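Local coordinates for protein polyphosphate kinase (PDB 2O8R) that probably catalyses the reversible transfer of the terminal phosphate of ATP to build long-chain polyphosphate, a magnesium-dependent reaction, at residues R133-E138 with E210-E215; P141-M146 with D218-G223; H120-P125 with A129-F134. The protein carries 3 engineered substitutions. One frame throughout, in Å; residues are numbered along the deposited sequence.

Contact 1: R133-E138 with E210-E215; sequences RFFHEE and EDIIKE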
loop_
_atom_site.group_PDB
_atom_site.type_symbol
_atom_site.label_atom_id
_atom_site.label_comp_id
_atom_site.label_asym_id
_atom_site.label_seq_id
_atom_site.Cartn_x
_atom_site.Cartn_y
_atom_site.Cartn_z
ATOM N N ARG A 133 13.270 -22.626 -16.974
ATOM C CA ARG A 133 14.069 -22.191 -15.823
ATOM C C ARG A 133 13.153 -21.452 -14.869
ATOM O O ARG A 133 13.103 -21.776 -13.675
ATOM C CB ARG A 133 15.239 -21.300 -16.249
ATOM C CG ARG A 133 16.465 -21.383 -15.358
ATOM C CD ARG A 133 17.294 -20.100 -15.411
ATOM N NE ARG A 133 16.778 -19.099 -14.472
ATOM C CZ ARG A 133 15.947 -18.101 -14.781
ATOM N NH1 ARG A 133 15.521 -17.927 -16.028
ATOM N NH2 ARG A 133 15.544 -17.262 -13.833
ATOM N N PHE A 134 12.396 -20.506 -15.436
ATOM C CA PHE A 134 11.480 -19.628 -14.702
ATOM C C PHE A 134 10.491 -20.437 -13.901
ATOM O O PHE A 134 10.303 -20.193 -12.707
ATOM C CB PHE A 134 10.722 -18.734 -15.676
ATOM C CG PHE A 134 9.920 -17.627 -15.025
ATOM C CD1 PHE A 134 10.539 -16.475 -14.568
ATOM C CD2 PHE A 134 8.537 -17.715 -14.928
ATOM C CE1 PHE A 134 9.803 -15.452 -14.007
ATOM C CE2 PHE A 134 7.797 -16.691 -14.361
ATOM C CZ PHE A 134 8.431 -15.559 -13.911
ATOM N N PHE A 135 9.863 -21.406 -14.559
ATOM C CA PHE A 135 8.945 -22.265 -13.859
ATOM C C PHE A 135 9.662 -22.916 -12.691
ATOM O O PHE A 135 9.173 -22.854 -11.562
ATOM C CB PHE A 135 8.317 -23.330 -14.749
ATOM C CG PHE A 135 7.459 -24.279 -13.985
ATOM C CD1 PHE A 135 6.170 -23.914 -13.613
ATOM C CD2 PHE A 135 7.949 -25.510 -13.576
ATOM C CE1 PHE A 135 5.363 -24.779 -12.877
ATOM C CE2 PHE A 135 7.150 -26.379 -12.840
ATOM C CZ PHE A 135 5.849 -26.012 -12.491
ATOM N N HIS A 136 10.829 -23.504 -12.948
ATOM C CA HIS A 136 11.552 -24.201 -11.878
ATOM C C HIS A 136 11.992 -23.284 -10.747
ATOM O O HIS A 136 11.689 -23.554 -9.592
ATOM C CB HIS A 136 12.713 -25.050 -12.420
ATOM C CG HIS A 136 12.270 -26.360 -13.003
ATOM N ND1 HIS A 136 11.880 -26.497 -14.320
ATOM C CD2 HIS A 136 12.116 -27.581 -12.441
ATOM C CE1 HIS A 136 11.520 -27.747 -14.547
ATOM N NE2 HIS A 136 11.651 -28.426 -13.421
ATOM N N GLU A 137 12.662 -22.184 -11.062
ATOM C CA GLU A 137 13.222 -21.354 -10.000
ATOM C C GLU A 137 12.224 -20.378 -9.385
ATOM O O GLU A 137 12.351 -20.029 -8.216
ATOM C CB GLU A 137 14.441 -20.575 -10.490
ATOM C CG GLU A 137 15.622 -21.403 -10.946
ATOM C CD GLU A 137 16.751 -20.532 -11.493
ATOM O OE1 GLU A 137 16.538 -19.309 -11.673
ATOM O OE2 GLU A 137 17.854 -21.064 -11.743
ATOM N N GLU A 138 11.244 -19.928 -10.164
ATOM C CA GLU A 138 10.373 -18.831 -9.720
ATOM C C GLU A 138 8.903 -19.193 -9.460
ATOM O O GLU A 138 8.322 -18.736 -8.480
ATOM C CB GLU A 138 10.444 -17.672 -10.715
ATOM C CG GLU A 138 11.837 -17.106 -10.913
ATOM C CD GLU A 138 12.155 -15.966 -9.975
ATOM O OE1 GLU A 138 11.366 -15.710 -9.041
ATOM O OE2 GLU A 138 13.201 -15.313 -10.177
ATOM N N GLU A 210 -0.510 -18.650 -16.029
ATOM C CA GLU A 210 -1.172 -19.966 -15.984
ATOM C C GLU A 210 -0.823 -20.837 -17.179
ATOM O O GLU A 210 -0.859 -22.060 -17.081
ATOM C CB GLU A 210 -2.697 -19.860 -15.812
ATOM C CG GLU A 210 -3.466 -19.296 -17.011
ATOM C CD GLU A 210 -3.639 -17.777 -16.957
ATOM O OE1 GLU A 210 -2.757 -17.082 -16.402
ATOM O OE2 GLU A 210 -4.661 -17.279 -17.484
ATOM N N ASP A 211 -0.476 -20.205 -18.298
ATOM C CA ASP A 211 -0.007 -20.937 -19.464
ATOM C C ASP A 211 1.329 -21.634 -19.164
ATOM O O ASP A 211 1.490 -22.822 -19.424
ATOM C CB ASP A 211 0.094 -20.010 -20.677
ATOM C CG ASP A 211 -1.245 -19.811 -21.383
ATOM O OD1 ASP A 211 -2.212 -20.538 -21.083
ATOM O OD2 ASP A 211 -1.327 -18.926 -22.254
ATOM N N ILE A 212 2.266 -20.900 -18.578
ATOM C CA ILE A 212 3.538 -21.476 -18.184
ATOM C C ILE A 212 3.336 -22.678 -17.283
ATOM O O ILE A 212 3.931 -23.731 -17.517
ATOM C CB ILE A 212 4.455 -20.459 -17.487
ATOM C CG1 ILE A 212 4.628 -19.212 -18.379
ATOM C CG2 ILE A 212 5.817 -21.136 -17.133
ATOM C CD1 ILE A 212 5.144 -17.991 -17.620
ATOM N N ILE A 213 2.490 -22.526 -16.271
ATOM C CA ILE A 213 2.188 -23.634 -15.370
ATOM C C ILE A 213 1.665 -24.859 -16.146
ATOM O O ILE A 213 2.174 -25.966 -15.987
ATOM C CB ILE A 213 1.224 -23.208 -14.241
ATOM C CG1 ILE A 213 1.928 -22.200 -13.316
ATOM C CG2 ILE A 213 0.763 -24.434 -13.453
ATOM C CD1 ILE A 213 1.125 -21.786 -12.089
ATOM N N LYS A 214 0.692 -24.637 -17.020
ATOM C CA LYS A 214 0.148 -25.688 -17.875
ATOM C C LYS A 214 1.230 -26.476 -18.631
ATOM O O LYS A 214 1.140 -27.690 -18.774
ATOM C CB LYS A 214 -0.847 -25.086 -18.871
ATOM C CG LYS A 214 -2.181 -24.612 -18.250
ATOM C CD LYS A 214 -3.144 -24.209 -19.354
ATOM C CE LYS A 214 -4.576 -24.283 -18.926
ATOM N NZ LYS A 214 -5.440 -23.976 -20.083
ATOM N N GLU A 215 2.258 -25.773 -19.085
ATOM C CA GLU A 215 3.304 -26.355 -19.903
ATOM C C GLU A 215 4.309 -27.182 -19.073
ATOM O O GLU A 215 5.185 -27.852 -19.616
ATOM C CB GLU A 215 4.013 -25.223 -20.660
ATOM C CG GLU A 215 4.898 -25.633 -21.834
ATOM C CD GLU A 215 4.187 -26.517 -22.848
ATOM O OE1 GLU A 215 2.961 -26.354 -23.053
ATOM O OE2 GLU A 215 4.865 -27.375 -23.452
#

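Contact 2: P141-M146 with D218-G223; sequences PLLYPM and DVVFPG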
loop_
_atom_site.group_PDB
_atom_site.type_symbol
_atom_site.label_atom_id
_atom_site.label_comp_id
_atom_site.label_asym_id
_atom_site.label_seq_id
_atom_site.Cartn_x
_atom_site.Cartn_y
_atom_site.Cartn_z
ATOM N N PRO A 141 8.284 -22.947 -6.666
ATOM C CA PRO A 141 8.301 -22.731 -5.202
ATOM C C PRO A 141 7.052 -22.048 -4.632
ATOM O O PRO A 141 6.859 -22.052 -3.423
ATOM C CB PRO A 141 9.519 -21.824 -4.983
ATOM C CG PRO A 141 10.359 -21.971 -6.216
ATOM C CD PRO A 141 9.450 -22.334 -7.339
ATOM N N LEU A 142 6.216 -21.475 -5.494
ATOM C CA LEU A 142 5.022 -20.765 -5.048
ATOM C C LEU A 142 3.741 -21.581 -5.294
ATOM O O LEU A 142 2.625 -21.100 -5.119
ATOM C CB LEU A 142 4.944 -19.397 -5.739
ATOM C CG LEU A 142 6.062 -18.359 -5.533
ATOM C CD1 LEU A 142 5.695 -17.038 -6.198
ATOM C CD2 LEU A 142 6.335 -18.128 -4.059
ATOM N N LEU A 143 3.911 -22.833 -5.684
ATOM C CA LEU A 143 2.784 -23.713 -5.939
ATOM C C LEU A 143 2.366 -24.503 -4.701
ATOM O O LEU A 143 3.140 -24.699 -3.771
ATOM C CB LEU A 143 3.152 -24.682 -7.056
ATOM C CG LEU A 143 2.739 -24.357 -8.498
ATOM C CD1 LEU A 143 2.597 -22.883 -8.733
ATOM C CD2 LEU A 143 3.718 -24.974 -9.490
ATOM N N TYR A 144 1.118 -24.947 -4.694
ATOM C CA TYR A 144 0.647 -25.892 -3.702
ATOM C C TYR A 144 -0.192 -26.937 -4.422
ATOM O O TYR A 144 -1.395 -26.757 -4.569
ATOM C CB TYR A 144 -0.205 -25.193 -2.665
ATOM C CG TYR A 144 0.542 -24.183 -1.853
ATOM C CD1 TYR A 144 1.103 -24.524 -0.639
ATOM C CD2 TYR A 144 0.662 -22.866 -2.287
ATOM C CE1 TYR A 144 1.781 -23.577 0.129
ATOM C CE2 TYR A 144 1.334 -21.917 -1.536
ATOM C CZ TYR A 144 1.890 -22.275 -0.333
ATOM O OH TYR A 144 2.571 -21.330 0.394
ATOM N N PRO A 145 0.446 -28.021 -4.898
ATOM C CA PRO A 145 -0.286 -29.033 -5.663
ATOM C C PRO A 145 -1.252 -29.755 -4.762
ATOM O O PRO A 145 -0.846 -30.372 -3.778
ATOM C CB PRO A 145 0.808 -29.988 -6.142
ATOM C CG PRO A 145 2.095 -29.233 -5.949
ATOM C CD PRO A 145 1.872 -28.361 -4.764
HETATM N N MSE A 146 -2.531 -29.634 -5.076
HETATM C CA MSE A 146 -3.568 -30.216 -4.241
HETATM C C MSE A 146 -4.379 -31.237 -4.992
HETATM O O MSE A 146 -5.181 -30.876 -5.857
HETATM C CB MSE A 146 -4.499 -29.138 -3.721
HETATM C CG MSE A 146 -3.831 -28.201 -2.746
HETATM SE SE MSE A 146 -5.001 -26.721 -2.299
HETATM C CE MSE A 146 -4.956 -25.739 -3.989
ATOM N N ASP A 218 3.713 -31.704 -15.917
ATOM C CA ASP A 218 4.399 -32.997 -15.846
ATOM C C ASP A 218 5.487 -33.078 -14.774
ATOM O O ASP A 218 5.748 -34.160 -14.261
ATOM C CB ASP A 218 4.977 -33.385 -17.205
ATOM C CG ASP A 218 5.669 -32.234 -17.885
ATOM O OD1 ASP A 218 4.966 -31.361 -18.449
ATOM O OD2 ASP A 218 6.916 -32.204 -17.858
ATOM N N VAL A 219 6.106 -31.952 -14.418
ATOM C CA VAL A 219 7.099 -31.962 -13.337
ATOM C C VAL A 219 6.427 -31.939 -11.960
ATOM O O VAL A 219 6.994 -32.408 -10.960
ATOM C CB VAL A 219 8.186 -30.842 -13.480
ATOM C CG1 VAL A 219 8.301 -30.351 -14.927
ATOM C CG2 VAL A 219 7.937 -29.687 -12.540
ATOM N N VAL A 220 5.207 -31.414 -11.927
ATOM C CA VAL A 220 4.442 -31.291 -10.690
ATOM C C VAL A 220 3.799 -32.637 -10.362
ATOM O O VAL A 220 3.691 -33.035 -9.195
ATOM C CB VAL A 220 3.383 -30.172 -10.820
ATOM C CG1 VAL A 220 2.457 -30.138 -9.625
ATOM C CG2 VAL A 220 4.070 -28.828 -10.987
ATOM N N PHE A 221 3.412 -33.357 -11.404
ATOM C CA PHE A 221 2.813 -34.668 -11.224
ATOM C C PHE A 221 3.607 -35.749 -11.962
ATOM O O PHE A 221 3.138 -36.284 -12.970
ATOM C CB PHE A 221 1.366 -34.637 -11.715
ATOM C CG PHE A 221 0.527 -33.559 -11.078
ATOM C CD1 PHE A 221 -0.074 -33.769 -9.842
ATOM C CD2 PHE A 221 0.331 -32.339 -11.718
ATOM C CE1 PHE A 221 -0.855 -32.780 -9.254
ATOM C CE2 PHE A 221 -0.448 -31.353 -11.141
ATOM C CZ PHE A 221 -1.040 -31.573 -9.900
ATOM N N PRO A 222 4.813 -36.080 -11.465
ATOM C CA PRO A 222 5.666 -37.027 -12.182
ATOM C C PRO A 222 5.040 -38.416 -12.358
ATOM O O PRO A 222 5.207 -39.038 -13.404
ATOM C CB PRO A 222 6.911 -37.110 -11.298
ATOM C CG PRO A 222 6.455 -36.672 -9.956
ATOM C CD PRO A 222 5.461 -35.609 -10.228
ATOM N N GLY A 223 4.309 -38.886 -11.355
ATOM C CA GLY A 223 3.694 -40.199 -11.426
ATOM C C GLY A 223 2.332 -40.250 -12.092
ATOM O O GLY A 223 1.536 -41.147 -11.802
#

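Contact 3: H120-P125 with A129-F134; sequences HAPTHP and AYLRRF. With SO4 (sulfate ion), chain J; SO4 (sulfate ion), chain H.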
loop_
_atom_site.group_PDB
_atom_site.type_symbol
_atom_site.label_atom_id
_atom_site.label_comp_id
_atom_site.label_asym_id
_atom_site.label_seq_id
_atom_site.Cartn_x
_atom_site.Cartn_y
_atom_site.Cartn_z
ATOM N N HIS A 120 -0.626 -19.578 -27.037
ATOM C CA HIS A 120 -0.132 -20.959 -27.022
ATOM C C HIS A 120 1.308 -20.999 -26.507
ATOM O O HIS A 120 1.900 -19.943 -26.230
ATOM C CB HIS A 120 -0.208 -21.568 -28.419
ATOM C CG HIS A 120 -1.554 -21.427 -29.065
ATOM N ND1 HIS A 120 -1.735 -20.806 -30.282
ATOM C CD2 HIS A 120 -2.784 -21.817 -28.655
ATOM C CE1 HIS A 120 -3.017 -20.829 -30.602
ATOM N NE2 HIS A 120 -3.676 -21.433 -29.629
ATOM N N ALA A 121 1.872 -22.205 -26.378
ATOM C CA ALA A 121 3.224 -22.375 -25.787
ATOM C C ALA A 121 4.305 -22.116 -26.816
ATOM O O ALA A 121 4.141 -22.499 -27.970
ATOM C CB ALA A 121 3.382 -23.759 -25.196
ATOM N N PRO A 122 5.412 -21.468 -26.414
ATOM C CA PRO A 122 6.395 -21.058 -27.422
ATOM C C PRO A 122 7.073 -22.264 -28.030
ATOM O O PRO A 122 7.227 -23.275 -27.355
ATOM C CB PRO A 122 7.413 -20.262 -26.611
ATOM C CG PRO A 122 7.295 -20.812 -25.224
ATOM C CD PRO A 122 5.840 -21.100 -25.057
ATOM N N THR A 123 7.436 -22.162 -29.305
ATOM C CA THR A 123 8.203 -23.198 -29.991
ATOM C C THR A 123 9.667 -22.810 -29.951
ATOM O O THR A 123 10.552 -23.668 -30.040
ATOM C CB THR A 123 7.811 -23.304 -31.461
ATOM O OG1 THR A 123 6.464 -22.866 -31.624
ATOM C CG2 THR A 123 7.934 -24.734 -31.941
ATOM N N HIS A 124 9.915 -21.509 -29.817
ATOM C CA HIS A 124 11.265 -20.984 -29.861
ATOM C C HIS A 124 12.122 -21.438 -28.679
ATOM O O HIS A 124 11.788 -21.152 -27.526
ATOM C CB HIS A 124 11.265 -19.461 -29.976
ATOM C CG HIS A 124 12.641 -18.881 -30.022
ATOM N ND1 HIS A 124 13.460 -19.002 -31.123
ATOM C CD2 HIS A 124 13.361 -18.220 -29.087
ATOM C CE1 HIS A 124 14.618 -18.420 -30.874
ATOM N NE2 HIS A 124 14.583 -17.935 -29.647
ATOM N N PRO A 125 13.236 -22.134 -28.978
ATOM C CA PRO A 125 14.160 -22.783 -28.042
ATOM C C PRO A 125 14.563 -21.912 -26.883
ATOM O O PRO A 125 14.562 -22.371 -25.743
ATOM C CB PRO A 125 15.394 -23.042 -28.898
ATOM C CG PRO A 125 14.859 -23.226 -30.250
ATOM C CD PRO A 125 13.664 -22.326 -30.374
ATOM N N ALA A 129 13.658 -22.530 -23.100
ATOM C CA ALA A 129 14.706 -22.654 -22.091
ATOM C C ALA A 129 14.458 -21.697 -20.937
ATOM O O ALA A 129 14.521 -22.086 -19.772
ATOM C CB ALA A 129 16.046 -22.386 -22.700
ATOM N N TYR A 130 14.145 -20.452 -21.272
ATOM C CA TYR A 130 13.863 -19.446 -20.267
ATOM C C TYR A 130 12.727 -19.858 -19.331
ATOM O O TYR A 130 12.905 -19.896 -18.118
ATOM C CB TYR A 130 13.536 -18.106 -20.918
ATOM C CG TYR A 130 13.188 -17.063 -19.898
ATOM C CD1 TYR A 130 14.184 -16.447 -19.157
ATOM C CD2 TYR A 130 11.861 -16.717 -19.645
ATOM C CE1 TYR A 130 13.878 -15.493 -18.212
ATOM C CE2 TYR A 130 11.545 -15.769 -18.698
ATOM C CZ TYR A 130 12.560 -15.155 -17.984
ATOM O OH TYR A 130 12.273 -14.200 -17.032
ATOM N N LEU A 131 11.570 -20.173 -19.910
ATOM C CA LEU A 131 10.363 -20.496 -19.143
ATOM C C LEU A 131 10.513 -21.731 -18.285
ATOM O O LEU A 131 10.021 -21.767 -17.165
ATOM C CB LEU A 131 9.151 -20.633 -20.065
ATOM C CG LEU A 131 8.702 -19.267 -20.601
ATOM C CD1 LEU A 131 7.740 -19.373 -21.763
ATOM C CD2 LEU A 131 8.083 -18.489 -19.469
ATOM N N ARG A 132 11.216 -22.731 -18.803
ATOM C CA ARG A 132 11.518 -23.932 -18.036
ATOM C C ARG A 132 12.341 -23.564 -16.815
ATOM O O ARG A 132 12.116 -24.100 -15.730
ATOM C CB ARG A 132 12.248 -24.957 -18.901
ATOM C CG ARG A 132 12.618 -26.227 -18.202
ATOM C CD ARG A 132 12.641 -27.387 -19.176
ATOM N NE ARG A 132 13.712 -28.333 -18.860
ATOM C CZ ARG A 132 13.980 -29.434 -19.560
ATOM N NH1 ARG A 132 13.245 -29.758 -20.623
ATOM N NH2 ARG A 132 14.989 -30.215 -19.196
ATOM N N ARG A 133 13.270 -22.626 -16.974
ATOM C CA ARG A 133 14.069 -22.191 -15.823
ATOM C C ARG A 133 13.153 -21.452 -14.869
ATOM O O ARG A 133 13.103 -21.776 -13.675
ATOM C CB ARG A 133 15.239 -21.300 -16.249
ATOM C CG ARG A 133 16.465 -21.383 -15.358
ATOM C CD ARG A 133 17.294 -20.100 -15.411
ATOM N NE ARG A 133 16.778 -19.099 -14.472
ATOM C CZ ARG A 133 15.947 -18.101 -14.781
ATOM N NH1 ARG A 133 15.521 -17.927 -16.028
ATOM N NH2 ARG A 133 15.544 -17.262 -13.833
ATOM N N PHE A 134 12.396 -20.506 -15.436
ATOM C CA PHE A 134 11.480 -19.628 -14.702
ATOM C C PHE A 134 10.491 -20.437 -13.901
ATOM O O PHE A 134 10.303 -20.193 -12.707
ATOM C CB PHE A 134 10.722 -18.734 -15.676
ATOM C CG PHE A 134 9.920 -17.627 -15.025
ATOM C CD1 PHE A 134 10.539 -16.475 -14.568
ATOM C CD2 PHE A 134 8.537 -17.715 -14.928
ATOM C CE1 PHE A 134 9.803 -15.452 -14.007
ATOM C CE2 PHE A 134 7.797 -16.691 -14.361
ATOM C CZ PHE A 134 8.431 -15.559 -13.911
HETATM S S SO4 J . 0.303 -17.733 -29.868
HETATM O O1 SO4 J . 1.190 -17.291 -30.941
HETATM O O2 SO4 J . -0.712 -18.617 -30.425
HETATM O O3 SO4 J . 1.088 -18.446 -28.863
HETATM O O4 SO4 J . -0.362 -16.580 -29.273
HETATM S S SO4 H . 6.478 -19.098 -31.452
HETATM O O1 SO4 H . 7.100 -18.066 -32.282
HETATM O O2 SO4 H . 5.869 -20.109 -32.310
HETATM O O3 SO4 H . 7.491 -19.709 -30.586
HETATM O O4 SO4 H . 5.429 -18.505 -30.631
#

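Contact 1: R133-E138 with E210-E215
Nearly perpendicular helix packing in the polyphosphate kinase middle domain brings F134 and F135 of helix 125-139 against I212 and I213 of helix 209-214. The short axes cross at -96° and approach to 10.3 Å, and the contact is wholly apolar, with no hydrogen bond passing between the two segments. F135 and I212 lie closest in backbone. The CB of F135 meets the CG2 branch of I212 at 4.1 Å; this methyl stands anti to its own backbone N, while the longer branch, anti to the carbonyl carbon, places CD1 4.3 Å from CD2 of F134. CG of F135 is anti to the backbone N (chi1 175°), which sends the ring past I212 toward the next residue, and this ring is also stacked with that of H216. Beyond the two segments, F134 packs on F410 of the second subunit, while L143, in the loop that follows helix 125-139, touches both F135 and I213. At one corner of the F135 ring, CE1 lies 4.2 Å from the CA of I213 and 4.3 Å from its CG1.

Contact 2: P141-M146 with D218-G223
V220 is the centre of this contact, with L143 and P145 meeting its two methyl groups. CG1, anti to the backbone N (chi1 173°), points at the pyrrolidine ring of P145: it lies 3.8 Å from CG and 3.9 Å from CB of that proline, so the valine branch lies against the CB-CG bond of the ring. CG2, turned anti to the carbonyl carbon, takes L143 instead, meeting its CD2 at 4.1 Å with the two side chains at about a right angle. One residue thus meets two loop residues spaced two apart. CG1 also lies over one face of the following ring, F221, offset toward its rim, so CG1 touches both the proline and the phenylalanine. All four residues are buried, and F135 of helix 125-139 covers both L143 and V220, while L182 of strand 178-183 packs on V220 and F221.

The packing thins out at F221. Its CB does not point at the loop, yet the ring swings back until CZ comes within 4.5 Å of P145 CB, a looser approach. Past it, P222 is exposed, though it packs on K152 of the second subunit; D218, at the other end of its segment, is exposed as well, and neither reaches the loop. On the other segment, Y144 turns its ring to the subunit boundary and stacks on Y144 of the second subunit. From 218-223, V220 and G223 make backbone hydrogen bonds to that subunit. What results is a weakly bonded helical turn packed, at the dimer interface, on the proline-containing loop that leads into strand 146-147, outermost within this chain in the middle domain's mixed sheet.

Contact 3: H120-P125 with A129-F134
Between H120 and P125 the chain reaches helix 125-139 and touches its first turns at two points, P122 against L131 and P125 against A129. It starts beside a sulfate: H120 gives its backbone N-H to O3 of the ion in chain J (2.7 Å, 151°). A121 is touched by E215. P122 then makes the apolar contact, its CG lying 3.8 Å from CD1 of L131; the leucine is extended at chi2 (166°), which carries that methyl out to the proline, and L195 of strand 192-195 packs on L131 as well. T123 grips the second sulfate, chain H, twice: its N lies 2.8 Å from O3 and its OG1, acting as donor, 2.9 Å from O2. H124 is the N-cap of the helix, and its own N-H adds a longer bond of 3.1 Å to O3, so that this one oxygen takes two successive backbone N-H groups. The sulfate thus sits beside the loop that leads into the helix, and both ions probably come from the crystallisation liquor. The ring of H124 meets that of H127 edge-to-face. P125 opens the helix proper, and its O accepts the N-H of A129 at 2.8 Å and 166°, the backbone bond that closes the first helical turn.

Helix 125-139 ties the three contacts together. Contact 3 lies at its N-terminal end, contact 1 further along it, sharing R133 and F134 with contact 3, and contact 2 in the loop that follows. Centres of contacts 1 and 3 are about 9 Å apart, those of 1 and 2 about 11 Å, and those of 2 and 3 about 18 Å. Contact 3 is local in sequence and closes first; contacts 1 and 2 then alternate along the chain, joining residues 133-146 to residues 210-223, more than 70 residues later. Contact 1 touches both others, while contacts 2 and 3 do not touch; contacts 1 and 2 both reach the second subunit.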